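Local structure of putative isomerase (Sinorhizobium meliloti, 2PPG) at residues A158-L163 and F345-F350; F183-F188 and G238-E243. The protein is a putative isomerase of the enolase superfamily, joining an enolase-type N-terminal domain to a TIM-barrel C-terminal domain. All coordinates share one frame; numbering follows the deposited sequence.

Contact 1: residues A158-L163 and F345-F350; sequences AYISGL and FQHSIF
His347 NE2 gives its N-H to Gly162 O at 2.7 Å, in an almost straight bond (163°) that lies practically in the plane of the imidazole and runs nearly along the axis of the carbonyl. CG stands between the backbone N and the carbonyl carbon (chi1 54°), which, with CB already directed toward 158-163, presents the NE2 edge of the ring to this oxygen. Gly162 suits the turn on the other side, since its phi of 73° is one that glycine adopts readily. Earlier along strand 155-161 the backbones pair as parallel strands: Phe345 N donates to Tyr159 O at 2.8 Å, and Ser161 N to Phe345 O at 3.2 Å, the latter from above the carbonyl plane. Carbon atoms pack beside these polar links. Ile160 and Phe345 run side by side, with CD1 of the isoleucine 3.9 Å from CD2 of the ring, while Ile160 CG2 meets His347 CD2 at 3.7 Å. Ala158 is small enough for its CB to sit 3.8 Å from Phe345 CB. Ser161 OG is hydrogen-bonded to Glu344 OE2. Strands 155-161 and 343-345 are the first and last of the barrel, and their pairing closes it; strand 185-189 flanks 155-161 on its other edge, and Trp178 of helix 168-180 packs against both Ile160 and His347.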
loop_
_atom_site.group_PDB
_atom_site.type_symbol
_atom_site.label_atom_id
_atom_site.label_comp_id
_atom_site.label_asym_id
_atom_site.label_seq_id
_atom_site.Cartn_x
_atom_site.Cartn_y
_atom_site.Cartn_z
ATOM N N ALA A 158 -37.817 -3.236 -13.255
ATOM C CA ALA A 158 -37.215 -3.092 -14.576
ATOM C C ALA A 158 -36.932 -1.624 -14.809
ATOM O O ALA A 158 -37.612 -0.771 -14.256
ATOM C CB ALA A 158 -38.145 -3.619 -15.632
ATOM N N TYR A 159 -35.932 -1.310 -15.614
ATOM C CA TYR A 159 -35.778 0.084 -16.022
ATOM C C TYR A 159 -35.746 0.184 -17.525
ATOM O O TYR A 159 -35.213 -0.699 -18.198
ATOM C CB TYR A 159 -34.555 0.748 -15.393
ATOM C CG TYR A 159 -33.204 0.272 -15.890
ATOM C CD1 TYR A 159 -32.643 0.807 -17.049
ATOM C CD2 TYR A 159 -32.466 -0.658 -15.177
ATOM C CE1 TYR A 159 -31.422 0.415 -17.499
ATOM C CE2 TYR A 159 -31.225 -1.058 -15.619
ATOM C CZ TYR A 159 -30.708 -0.519 -16.786
ATOM O OH TYR A 159 -29.469 -0.899 -17.256
ATOM N N ILE A 160 -36.343 1.254 -18.029
ATOM C CA ILE A 160 -36.384 1.566 -19.446
ATOM C C ILE A 160 -35.007 1.966 -19.938
ATOM O O ILE A 160 -34.392 2.901 -19.425
ATOM C CB ILE A 160 -37.353 2.727 -19.719
ATOM C CG1 ILE A 160 -38.775 2.320 -19.354
ATOM C CG2 ILE A 160 -37.286 3.149 -21.184
ATOM C CD1 ILE A 160 -39.357 1.329 -20.332
ATOM N N SER A 161 -34.529 1.239 -20.938
ATOM C CA SER A 161 -33.211 1.461 -21.503
ATOM C C SER A 161 -33.374 1.870 -22.940
ATOM O O SER A 161 -34.172 1.278 -23.665
ATOM C CB SER A 161 -32.404 0.172 -21.460
ATOM O OG SER A 161 -31.060 0.410 -21.832
ATOM N N GLY A 162 -32.621 2.887 -23.348
ATOM C CA GLY A 162 -32.652 3.353 -24.730
ATOM C C GLY A 162 -33.901 4.114 -25.140
ATOM O O GLY A 162 -35.037 3.662 -24.942
ATOM N N LEU A 163 -33.687 5.281 -25.732
ATOM C CA LEU A 163 -34.787 6.115 -26.188
ATOM C C LEU A 163 -34.510 6.506 -27.617
ATOM O O LEU A 163 -33.899 7.538 -27.855
ATOM C CB LEU A 163 -34.887 7.366 -25.329
ATOM C CG LEU A 163 -34.998 7.129 -23.829
ATOM C CD1 LEU A 163 -34.793 8.431 -23.084
ATOM C CD2 LEU A 163 -36.353 6.493 -23.495
ATOM N N PHE A 345 -34.374 -3.239 -19.074
ATOM C CA PHE A 345 -35.478 -3.640 -19.946
ATOM C C PHE A 345 -35.464 -2.856 -21.258
ATOM O O PHE A 345 -35.771 -1.650 -21.300
ATOM C CB PHE A 345 -36.810 -3.479 -19.213
ATOM C CG PHE A 345 -38.029 -3.569 -20.096
ATOM C CD1 PHE A 345 -38.293 -4.711 -20.852
ATOM C CD2 PHE A 345 -38.946 -2.527 -20.133
ATOM C CE1 PHE A 345 -39.438 -4.791 -21.634
ATOM C CE2 PHE A 345 -40.093 -2.613 -20.919
ATOM C CZ PHE A 345 -40.334 -3.739 -21.668
ATOM N N GLN A 346 -35.083 -3.565 -22.317
ATOM C CA GLN A 346 -35.112 -3.065 -23.677
ATOM C C GLN A 346 -36.518 -3.227 -24.238
ATOM O O GLN A 346 -36.822 -4.221 -24.892
ATOM C CB GLN A 346 -34.138 -3.862 -24.547
ATOM C CG GLN A 346 -32.691 -3.896 -24.050
ATOM C CD GLN A 346 -31.832 -2.805 -24.663
ATOM O OE1 GLN A 346 -32.245 -2.147 -25.611
ATOM N NE2 GLN A 346 -30.634 -2.606 -24.118
ATOM N N HIS A 347 -37.370 -2.247 -23.977
ATOM C CA HIS A 347 -38.733 -2.220 -24.501
ATOM C C HIS A 347 -38.795 -2.432 -26.018
ATOM O O HIS A 347 -39.586 -3.232 -26.512
ATOM C CB HIS A 347 -39.387 -0.890 -24.126
ATOM C CG HIS A 347 -38.589 0.298 -24.545
ATOM N ND1 HIS A 347 -38.891 1.035 -25.667
ATOM C CD2 HIS A 347 -37.465 0.847 -24.024
ATOM C CE1 HIS A 347 -38.001 2.001 -25.809
ATOM N NE2 HIS A 347 -37.126 1.911 -24.825
ATOM N N SER A 348 -37.944 -1.721 -26.744
ATOM C CA SER A 348 -37.927 -1.754 -28.205
ATOM C C SER A 348 -37.594 -3.136 -28.794
ATOM O O SER A 348 -37.833 -3.386 -29.977
ATOM C CB SER A 348 -36.949 -0.693 -28.721
ATOM O OG SER A 348 -35.824 -0.585 -27.859
ATOM N N ILE A 349 -37.042 -4.021 -27.964
ATOM C CA ILE A 349 -36.735 -5.399 -28.366
ATOM C C ILE A 349 -37.788 -6.368 -27.833
ATOM O O ILE A 349 -38.301 -7.211 -28.562
ATOM C CB ILE A 349 -35.339 -5.845 -27.860
ATOM C CG1 ILE A 349 -34.236 -4.987 -28.480
ATOM C CG2 ILE A 349 -35.088 -7.331 -28.164
ATOM C CD1 ILE A 349 -32.944 -4.967 -27.655
ATOM N N PHE A 350 -38.104 -6.230 -26.552
ATOM C CA PHE A 350 -38.993 -7.147 -25.861
ATOM C C PHE A 350 -40.364 -7.218 -26.516
ATOM O O PHE A 350 -40.879 -8.309 -26.744
ATOM C CB PHE A 350 -39.125 -6.744 -24.380
ATOM C CG PHE A 350 -39.782 -7.791 -23.508
ATOM C CD1 PHE A 350 -39.032 -8.815 -22.953
ATOM C CD2 PHE A 350 -41.149 -7.745 -23.244
ATOM C CE1 PHE A 350 -39.628 -9.787 -22.152
ATOM C CE2 PHE A 350 -41.755 -8.707 -22.452
ATOM C CZ PHE A 350 -40.993 -9.736 -21.904
#

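Contact 2: residues F183-F188 and G238-E243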
loop_
_atom_site.group_PDB
_atom_site.type_symbol
_atom_site.label_atom_id
_atom_site.label_comp_id
_atom_site.label_asym_id
_atom_site.label_seq_id
_atom_site.Cartn_x
_atom_site.Cartn_y
_atom_site.Cartn_z
ATOM N N PHE A 183 -43.333 2.745 -15.371
ATOM C CA PHE A 183 -41.895 2.645 -15.164
ATOM C C PHE A 183 -41.358 3.920 -14.531
ATOM O O PHE A 183 -41.812 5.018 -14.860
ATOM C CB PHE A 183 -41.190 2.360 -16.485
ATOM C CG PHE A 183 -41.516 1.014 -17.066
ATOM C CD1 PHE A 183 -40.608 -0.031 -16.978
ATOM C CD2 PHE A 183 -42.728 0.788 -17.705
ATOM C CE1 PHE A 183 -40.899 -1.287 -17.513
ATOM C CE2 PHE A 183 -43.026 -0.462 -18.247
ATOM C CZ PHE A 183 -42.107 -1.505 -18.144
ATOM N N SER A 184 -40.398 3.787 -13.619
ATOM C CA SER A 184 -39.835 4.965 -12.949
ATOM C C SER A 184 -38.305 4.956 -12.859
ATOM O O SER A 184 -37.722 5.614 -11.995
ATOM C CB SER A 184 -40.446 5.109 -11.565
ATOM O OG SER A 184 -40.473 3.840 -10.931
ATOM N N SER A 185 -37.666 4.202 -13.751
ATOM C CA SER A 185 -36.205 4.163 -13.843
ATOM C C SER A 185 -35.841 4.185 -15.314
ATOM O O SER A 185 -36.514 3.553 -16.134
ATOM C CB SER A 185 -35.636 2.914 -13.179
ATOM O OG SER A 185 -35.768 2.970 -11.779
ATOM N N PHE A 186 -34.792 4.928 -15.651
ATOM C CA PHE A 186 -34.466 5.191 -17.049
ATOM C C PHE A 186 -32.967 5.195 -17.270
ATOM O O PHE A 186 -32.202 5.516 -16.362
ATOM C CB PHE A 186 -35.097 6.530 -17.488
ATOM C CG PHE A 186 -36.594 6.554 -17.328
ATOM C CD1 PHE A 186 -37.423 6.185 -18.377
ATOM C CD2 PHE A 186 -37.170 6.865 -16.103
ATOM C CE1 PHE A 186 -38.805 6.145 -18.204
ATOM C CE2 PHE A 186 -38.538 6.827 -15.926
ATOM C CZ PHE A 186 -39.358 6.462 -16.974
ATOM N N LYS A 187 -32.551 4.809 -18.470
ATOM C CA LYS A 187 -31.165 4.969 -18.887
ATOM C C LYS A 187 -31.123 5.424 -20.341
ATOM O O LYS A 187 -31.765 4.834 -21.201
ATOM C CB LYS A 187 -30.398 3.653 -18.739
ATOM C CG LYS A 187 -28.893 3.802 -18.876
ATOM C CD LYS A 187 -28.195 2.479 -18.724
ATOM C CE LYS A 187 -28.243 1.677 -20.005
ATOM N NZ LYS A 187 -27.932 0.258 -19.715
ATOM N N PHE A 188 -30.371 6.474 -20.619
ATOM C CA PHE A 188 -30.128 6.886 -22.000
ATOM C C PHE A 188 -28.682 6.622 -22.383
ATOM O O PHE A 188 -27.786 6.692 -21.544
ATOM C CB PHE A 188 -30.439 8.369 -22.181
ATOM C CG PHE A 188 -29.498 9.285 -21.450
ATOM C CD1 PHE A 188 -28.409 9.859 -22.105
ATOM C CD2 PHE A 188 -29.706 9.599 -20.132
ATOM C CE1 PHE A 188 -27.548 10.717 -21.449
ATOM C CE2 PHE A 188 -28.846 10.457 -19.473
ATOM C CZ PHE A 188 -27.769 11.014 -20.134
ATOM N N GLY A 238 -29.281 14.922 -10.829
ATOM C CA GLY A 238 -29.673 13.733 -10.071
ATOM C C GLY A 238 -29.367 12.441 -10.807
ATOM O O GLY A 238 -30.261 11.823 -11.384
ATOM N N LEU A 239 -28.100 12.032 -10.773
ATOM C CA LEU A 239 -27.634 10.883 -11.560
ATOM C C LEU A 239 -27.667 9.580 -10.756
ATOM O O LEU A 239 -27.017 9.461 -9.719
ATOM C CB LEU A 239 -26.237 11.157 -12.161
ATOM C CG LEU A 239 -25.612 10.192 -13.183
ATOM C CD1 LEU A 239 -26.451 9.955 -14.444
ATOM C CD2 LEU A 239 -24.218 10.661 -13.556
ATOM N N TRP A 240 -28.453 8.626 -11.246
ATOM C CA TRP A 240 -28.606 7.295 -10.657
ATOM C C TRP A 240 -27.309 6.495 -10.770
ATOM O O TRP A 240 -26.722 6.118 -9.757
ATOM C CB TRP A 240 -29.751 6.573 -11.368
ATOM C CG TRP A 240 -30.059 5.191 -10.882
ATOM C CD1 TRP A 240 -29.776 4.655 -9.645
ATOM C CD2 TRP A 240 -30.754 4.174 -11.609
ATOM N NE1 TRP A 240 -30.219 3.361 -9.580
ATOM C CE2 TRP A 240 -30.834 3.041 -10.767
ATOM C CE3 TRP A 240 -31.304 4.103 -12.896
ATOM C CZ2 TRP A 240 -31.448 1.850 -11.175
ATOM C CZ3 TRP A 240 -31.912 2.921 -13.296
ATOM C CH2 TRP A 240 -31.979 1.812 -12.439
ATOM N N PHE A 241 -26.851 6.238 -11.991
ATOM C CA PHE A 241 -25.539 5.614 -12.151
ATOM C C PHE A 241 -24.822 5.895 -13.471
ATOM O O PHE A 241 -25.449 6.166 -14.490
ATOM C CB PHE A 241 -25.592 4.114 -11.860
ATOM C CG PHE A 241 -26.409 3.305 -12.847
ATOM C CD1 PHE A 241 -25.893 2.962 -14.098
ATOM C CD2 PHE A 241 -27.666 2.817 -12.492
ATOM C CE1 PHE A 241 -26.640 2.184 -14.994
ATOM C CE2 PHE A 241 -28.413 2.030 -13.377
ATOM C CZ PHE A 241 -27.904 1.712 -14.622
ATOM N N ALA A 242 -23.492 5.852 -13.423
ATOM C CA ALA A 242 -22.659 5.958 -14.614
ATOM C C ALA A 242 -22.251 4.563 -15.066
ATOM O O ALA A 242 -21.652 3.815 -14.309
ATOM C CB ALA A 242 -21.441 6.780 -14.314
ATOM N N GLU A 243 -22.591 4.211 -16.296
ATOM C CA GLU A 243 -22.240 2.906 -16.858
ATOM C C GLU A 243 -21.114 3.053 -17.882
ATOM O O GLU A 243 -21.068 4.037 -18.625
ATOM C CB GLU A 243 -23.481 2.267 -17.501
ATOM C CG GLU A 243 -23.195 1.154 -18.513
ATOM C CD GLU A 243 -24.447 0.443 -18.989
ATOM O OE1 GLU A 243 -25.498 0.587 -18.332
ATOM O OE2 GLU A 243 -24.383 -0.265 -20.020
#
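Lys187 NZ and Glu243 OE1 form a salt bridge of 2.8 Å inside the TIM barrel, reaching across from strand 185-189 to strand 241-243. The two strands are not neighbours in the sheet: strand 213-217 runs between them, so the two segments meet mainly through side chains directed toward each other across it. A long lysine and a glutamate are suited to that. Lys187 leaves the backbone with CG anti to N and bends at chi3 (81°), Glu243 stays extended beyond CG, and the two side chains cross at about a right angle. The ammonium nitrogen meets OE1 on its syn side, 23° out of the carboxylate plane. Along the way Lys187 CD passes Phe241 CE1 at 4.1 Å, so that the aromatic ring lies against the aliphatic part of the lysine. Toward the start of the strands Trp240 fills the same span: its CZ3 lies 3.7 Å from Ser185 CB, the serine hydroxyl lies over one face of the indole, and Phe186 O approaches the edge in plane, 3.8 Å from CE3. A small serine lets the broad ring come this close. In the second shell, Arg213 bonds Ser185 OG, and the ring of Tyr159 meets that of Trp240 edge to face. Glu344 forms a further salt bridge with Lys187. Asp217 and Glu269 bring carboxylates close to Glu243, an acidic grouping consistent with the metal site of enolase-superfamily barrels. Glu243 OE1, which also accepts from Gln290 NE2, lies in plane at the edge of the Phe241 ring.

How the contacts relate
The centres of the two contacts lie about 12 Å apart in the same barrel, and neighbouring strands 155-161 and 185-189 join them directly: Ile160 of contact 1 is probably hydrogen-bonded through its backbone to both Ser185 and Lys187 of contact 2. Along the chain the order is 158-163, 183-188, 238-243, 345-350, so contact 2 falls wholly within the span that contact 1 bridges. Contact 1 joins strands one and eight, whereas contact 2 ties the second strand to the fourth through the interior, so backbone pairing and side chains both link the barrel wall. Tyr159, whose hydroxyl bonds Lys187 NZ, connects the two, and the rings of Phe345 and Phe183 meet with their planes about 10° apart.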